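PDB 4QAN: uncharacterized protein from Ruminococcus gnavus, which is of unknown function but has a cystatin-like fold, as a divergent member of the NTF2-like superfamily, and probably binds metal ions. Local coordinates for residues Ser23-Glu27 and Glu165-Lys169; Val31-Leu35 and Met45-Cys50. One frame throughout, in Å; residues are numbered along the deposited sequence.

Overall arrangement
From the N terminus the chain runs past helix 2-6 into the loop that holds Ser-23 to Glu-27, and contact 1 joins this loop to the start of strand 167-172, closing a loop of more than a hundred residues. Nested inside it, contact 2 closes a far shorter one: helix 27-39 turns back through helix 43-48, so that Val-31 to Leu-35 meet Met-45 to Cys-50. The first contact ties the entry to helix 27-39 to the antiparallel sheet, the second packs that helix against the next. Their centres lie 12 Å apart, and they touch where the Phe-24 ring meets Tyr-33 and where Lys-169 passes Gly-49 and Cys-50.

Contact 1. Residues Ser23-Glu27 and Glu165-Lys169; sequences SFSEE and EKNWK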
loop_
_atom_site.group_PDB
_atom_site.type_symbol
_atom_site.label_atom_id
_atom_site.label_comp_id
_atom_site.label_asym_id
_atom_site.label_seq_id
_atom_site.Cartn_x
_atom_site.Cartn_y
_atom_site.Cartn_z
ATOM N N SER A 23 -14.657 -3.292 -18.436
ATOM C CA SER A 23 -14.178 -1.933 -18.224
ATOM C C SER A 23 -15.335 -0.958 -18.057
ATOM O O SER A 23 -16.473 -1.274 -18.379
ATOM C CB SER A 23 -13.328 -1.499 -19.424
ATOM O OG SER A 23 -14.052 -1.642 -20.646
ATOM N N PHE A 24 -15.029 0.225 -17.538
ATOM C CA PHE A 24 -15.981 1.329 -17.499
ATOM C C PHE A 24 -15.501 2.336 -18.535
ATOM O O PHE A 24 -14.403 2.897 -18.423
ATOM C CB PHE A 24 -16.068 1.941 -16.095
ATOM C CG PHE A 24 -16.247 0.918 -15.008
ATOM C CD1 PHE A 24 -17.401 0.147 -14.949
ATOM C CD2 PHE A 24 -15.252 0.702 -14.061
ATOM C CE1 PHE A 24 -17.559 -0.811 -13.958
ATOM C CE2 PHE A 24 -15.410 -0.252 -13.073
ATOM C CZ PHE A 24 -16.561 -1.010 -13.023
ATOM N N SER A 25 -16.312 2.509 -19.571
ATOM C CA SER A 25 -15.989 3.380 -20.687
ATOM C C SER A 25 -16.411 4.814 -20.390
ATOM O O SER A 25 -15.955 5.750 -21.051
ATOM C CB SER A 25 -16.688 2.876 -21.962
ATOM O OG SER A 25 -17.982 2.367 -21.674
ATOM N N GLU A 26 -17.299 4.977 -19.411
ATOM C CA GLU A 26 -17.773 6.289 -18.990
ATOM C C GLU A 26 -17.497 6.416 -17.512
ATOM O O GLU A 26 -17.656 5.442 -16.771
ATOM C CB GLU A 26 -19.275 6.424 -19.241
ATOM C CG GLU A 26 -19.746 7.863 -19.384
ATOM C CD GLU A 26 -19.381 8.470 -20.731
ATOM O OE1 GLU A 26 -18.730 7.784 -21.550
ATOM O OE2 GLU A 26 -19.750 9.639 -20.978
ATOM N N GLU A 27 -17.098 7.608 -17.073
ATOM C CA GLU A 27 -16.795 7.824 -15.655
ATOM C C GLU A 27 -18.031 7.613 -14.754
ATOM O O GLU A 27 -17.895 7.217 -13.598
ATOM C CB GLU A 27 -16.126 9.195 -15.406
ATOM C CG GLU A 27 -17.007 10.432 -15.559
ATOM C CD GLU A 27 -16.643 11.288 -16.762
ATOM O OE1 GLU A 27 -16.679 10.769 -17.901
ATOM O OE2 GLU A 27 -16.341 12.487 -16.565
ATOM N N GLU A 165 -5.971 4.715 -20.896
ATOM C CA GLU A 165 -6.239 3.927 -22.101
ATOM C C GLU A 165 -7.732 3.709 -22.333
ATOM O O GLU A 165 -8.178 2.601 -22.646
ATOM C CB GLU A 165 -5.490 2.593 -22.041
ATOM C CG GLU A 165 -4.013 2.756 -21.711
ATOM C CD GLU A 165 -3.125 1.744 -22.410
ATOM O OE1 GLU A 165 -2.891 1.897 -23.632
ATOM O OE2 GLU A 165 -2.639 0.810 -21.730
ATOM N N LYS A 166 -8.494 4.787 -22.183
ATOM C CA LYS A 166 -9.925 4.806 -22.502
ATOM C C LYS A 166 -10.785 4.027 -21.500
ATOM O O LYS A 166 -11.933 3.716 -21.788
ATOM C CB LYS A 166 -10.165 4.300 -23.935
ATOM C CG LYS A 166 -9.031 4.609 -24.914
ATOM C CD LYS A 166 -9.490 4.654 -26.363
ATOM C CE LYS A 166 -9.584 6.090 -26.853
ATOM N NZ LYS A 166 -10.079 6.166 -28.254
ATOM N N ASN A 167 -10.236 3.722 -20.322
ATOM C CA ASN A 167 -10.975 2.981 -19.291
ATOM C C ASN A 167 -10.952 3.720 -17.973
ATOM O O ASN A 167 -9.884 4.103 -17.501
ATOM C CB ASN A 167 -10.353 1.609 -19.074
ATOM C CG ASN A 167 -10.503 0.706 -20.271
ATOM O OD1 ASN A 167 -11.480 0.793 -21.020
ATOM N ND2 ASN A 167 -9.535 -0.178 -20.458
ATOM N N TRP A 168 -12.120 3.896 -17.368
ATOM C CA TRP A 168 -12.231 4.683 -16.140
ATOM C C TRP A 168 -12.108 3.849 -14.873
ATOM O O TRP A 168 -12.512 2.688 -14.828
ATOM C CB TRP A 168 -13.549 5.447 -16.116
ATOM C CG TRP A 168 -13.587 6.539 -17.133
ATOM C CD1 TRP A 168 -14.014 6.452 -18.426
ATOM C CD2 TRP A 168 -13.162 7.888 -16.938
ATOM N NE1 TRP A 168 -13.887 7.667 -19.048
ATOM C CE2 TRP A 168 -13.364 8.567 -18.155
ATOM C CE3 TRP A 168 -12.638 8.591 -15.843
ATOM C CZ2 TRP A 168 -13.063 9.914 -18.312
ATOM C CZ3 TRP A 168 -12.338 9.928 -16.000
ATOM C CH2 TRP A 168 -12.550 10.577 -17.229
ATOM N N LYS A 169 -11.523 4.462 -13.848
ATOM C CA LYS A 169 -11.559 3.925 -12.503
ATOM C C LYS A 169 -11.572 5.053 -11.482
ATOM O O LYS A 169 -11.271 6.202 -11.797
ATOM C CB LYS A 169 -10.377 2.982 -12.266
ATOM C CG LYS A 169 -10.536 1.638 -12.970
ATOM C CD LYS A 169 -9.885 0.524 -12.188
ATOM C CE LYS A 169 -9.988 -0.790 -12.927
ATOM N NZ LYS A 169 -9.069 -1.768 -12.296
HETATM O O HOH W 1 -12.695 0.616 -16.476
#
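Phe-24 and Trp-168 join the loop leading into helix 27-39 to the first residues of strand 167-172, in the antiparallel sheet of this cystatin-like fold. Two polar links hold the backbones together. Trp-168 N gives a nearly straight hydrogen bond of 2.7 Å to Phe-24 O. A water completes the pairing, accepting from Phe-24 N and donating to Trp-168 O at 2.7 Å, and so bridges backbone groups that do not bond directly.

The side chains add packing round the rings. Trp-168, whose broad indole suits a buried place between loop, helix and sheet, takes Glu-27 over one face: CB stands 3.7 Å from the centroid of the six-membered ring, a CH-pi contact. Glu-26 is the N-cap of helix 27-39, so Glu-27 opens the helix beside the indole. Because Glu-27 CG sits between the backbone N and the carbonyl carbon (chi1 71°), the side chain runs alongside the indole and its carboxylate stacks on the ring, the planes 22° apart. Glu-27 OE2 is hydrogen-bonded to Ser-142 OG, with Glu-122 OE2, a like charge, close by. At the indole edge, Ser-25 O approaches Trp-168 CD1 to 3.3 Å, while Trp-168 O lies in the plane of the Phe-24 ring, 3.5 Å from CD2.

Contact 2. Residues Val31-Leu35 and Met45-Cys50; sequences VLYML and MALRGC
Two consecutive helices of the cystatin-like domain, 27-39 and 43-48, joined by a short connection, pack together in a wholly buried contact that brings Tyr-33 and Met-34 against Met-45, Ala-46 and the turn through Gly-49 to Cys-50. Tyr-33 reaches across with CG anti to its own N (chi1 175°), which carries the phenol out to the second helix. Its OH donates a hydrogen bond of 2.7 Å to Met-45 O, arriving 22° out of the carbonyl plane, and has a weak second partner in Thr-206 N. The same hydroxyl oxygen rests 3.4 Å from Arg-48 CB, while the guanidinium beyond is drawn off to Asp-44.

Both methionines are selenomethionines in the crystal, and each flexible chain fits a different surface. Met-45 stretches out beside the phenol in a Met-aromatic contact, SE 5.2 Å from the ring centroid and oblique to it; its CE meets Tyr-33 CE2 at 3.6 Å. Met-34 instead bends at chi2 and chi3, which lets SE lie against Ala-46 CB at 3.9 Å and brings CE to 3.1 Å from Ala-46 O and 3.5 Å from Cys-50 SG. Ala-46 is small enough to let the helices come close, and Gly-49 suits its place because a CB there would run into Tyr-33 CE1; its N lies at the edge of the ring, near the plane.

A phenylalanine in place of Tyr-33 would probably leave Met-45 O, buried between the helices, without its side-chain donor. The contact thus sets one hydrogen bond between the segments, which helps fix the phenol's position, among apolar contacts of methionine, alanine and cysteine: Met-45 covers the ring, and Met-34 fills in against Ala-46 and the turn.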
loop_
_atom_site.group_PDB
_atom_site.type_symbol
_atom_site.label_atom_id
_atom_site.label_comp_id
_atom_site.label_asym_id
_atom_site.label_seq_id
_atom_site.Cartn_x
_atom_site.Cartn_y
_atom_site.Cartn_z
ATOM N N VAL A 31 -18.348 5.384 -11.208
ATOM C CA VAL A 31 -18.846 5.997 -9.980
ATOM C C VAL A 31 -19.951 5.146 -9.365
ATOM O O VAL A 31 -19.939 4.891 -8.155
ATOM C CB VAL A 31 -19.389 7.414 -10.233
ATOM C CG1 VAL A 31 -20.113 7.956 -8.999
ATOM C CG2 VAL A 31 -18.264 8.347 -10.651
ATOM N N LEU A 32 -20.897 4.719 -10.202
ATOM C CA LEU A 32 -22.028 3.921 -9.748
ATOM C C LEU A 32 -21.563 2.570 -9.236
ATOM O O LEU A 32 -21.965 2.145 -8.153
ATOM C CB LEU A 32 -23.048 3.722 -10.873
ATOM C CG LEU A 32 -23.838 4.960 -11.304
ATOM C CD1 LEU A 32 -24.725 4.648 -12.508
ATOM C CD2 LEU A 32 -24.668 5.494 -10.142
ATOM N N TYR A 33 -20.715 1.903 -10.019
ATOM C CA TYR A 33 -20.099 0.649 -9.607
ATOM C C TYR A 33 -19.573 0.808 -8.190
ATOM O O TYR A 33 -19.824 -0.034 -7.332
ATOM C CB TYR A 33 -18.961 0.272 -10.567
ATOM C CG TYR A 33 -18.165 -0.965 -10.164
ATOM C CD1 TYR A 33 -16.980 -0.857 -9.442
ATOM C CD2 TYR A 33 -18.596 -2.249 -10.516
ATOM C CE1 TYR A 33 -16.256 -1.989 -9.088
ATOM C CE2 TYR A 33 -17.871 -3.386 -10.151
ATOM C CZ TYR A 33 -16.706 -3.250 -9.439
ATOM O OH TYR A 33 -15.996 -4.385 -9.072
HETATM N N MSE A 34 -18.869 1.901 -7.935
HETATM C CA MSE A 34 -18.294 2.120 -6.603
HETATM C C MSE A 34 -19.392 2.364 -5.608
HETATM O O MSE A 34 -19.326 1.877 -4.484
HETATM C CB MSE A 34 -17.275 3.250 -6.655
HETATM C CG MSE A 34 -16.564 3.495 -5.334
HETATM SE SE MSE A 34 -15.483 1.933 -4.854
HETATM C CE MSE A 34 -14.093 2.063 -6.238
ATOM N N LEU A 35 -20.414 3.110 -6.004
ATOM C CA LEU A 35 -21.546 3.365 -5.121
ATOM C C LEU A 35 -22.294 2.077 -4.755
ATOM O O LEU A 35 -22.660 1.871 -3.592
ATOM C CB LEU A 35 -22.498 4.366 -5.758
ATOM C CG LEU A 35 -21.953 5.790 -5.872
ATOM C CD1 LEU A 35 -22.849 6.616 -6.779
ATOM C CD2 LEU A 35 -21.841 6.440 -4.506
HETATM N N MSE A 45 -15.564 -6.123 -4.381
HETATM C CA MSE A 45 -16.132 -5.370 -5.496
HETATM C C MSE A 45 -15.543 -3.979 -5.589
HETATM O O MSE A 45 -15.117 -3.560 -6.667
HETATM C CB MSE A 45 -17.655 -5.352 -5.342
HETATM C CG MSE A 45 -18.328 -4.763 -6.561
HETATM SE SE MSE A 45 -20.250 -4.581 -6.199
HETATM C CE MSE A 45 -20.653 -3.612 -7.865
ATOM N N ALA A 46 -15.493 -3.282 -4.456
ATOM C CA ALA A 46 -14.975 -1.909 -4.355
ATOM C C ALA A 46 -13.542 -1.776 -4.837
ATOM O O ALA A 46 -13.235 -0.877 -5.613
ATOM C CB ALA A 46 -15.062 -1.411 -2.908
ATOM N N LEU A 47 -12.672 -2.659 -4.350
ATOM C CA LEU A 47 -11.263 -2.656 -4.733
ATOM C C LEU A 47 -11.044 -2.717 -6.239
ATOM O O LEU A 47 -10.212 -1.994 -6.781
ATOM C CB LEU A 47 -10.534 -3.820 -4.067
ATOM C CG LEU A 47 -10.281 -3.582 -2.565
ATOM C CD1 LEU A 47 -9.725 -4.822 -1.896
ATOM C CD2 LEU A 47 -9.346 -2.412 -2.369
ATOM N N ARG A 48 -11.798 -3.586 -6.898
ATOM C CA ARG A 48 -11.694 -3.770 -8.340
ATOM C C ARG A 48 -12.031 -2.499 -9.132
ATOM O O ARG A 48 -11.554 -2.327 -10.259
ATOM C CB ARG A 48 -12.607 -4.915 -8.774
ATOM C CG ARG A 48 -12.202 -6.256 -8.171
ATOM C CD ARG A 48 -13.399 -7.175 -7.993
ATOM N NE ARG A 48 -12.999 -8.509 -7.536
ATOM C CZ ARG A 48 -12.835 -9.575 -8.319
ATOM N NH1 ARG A 48 -13.017 -9.509 -9.638
ATOM N NH2 ARG A 48 -12.484 -10.728 -7.767
ATOM N N GLY A 49 -12.844 -1.622 -8.542
ATOM C CA GLY A 49 -13.188 -0.348 -9.146
ATOM C C GLY A 49 -12.207 0.783 -8.915
ATOM O O GLY A 49 -12.384 1.871 -9.471
ATOM N N CYS A 50 -11.198 0.547 -8.073
ATOM C CA CYS A 50 -10.160 1.530 -7.801
ATOM C C CYS A 50 -9.008 1.399 -8.792
ATOM O O CYS A 50 -8.780 0.332 -9.351
ATOM C CB CYS A 50 -9.623 1.355 -6.371
ATOM S SG CYS A 50 -10.877 1.482 -5.062
#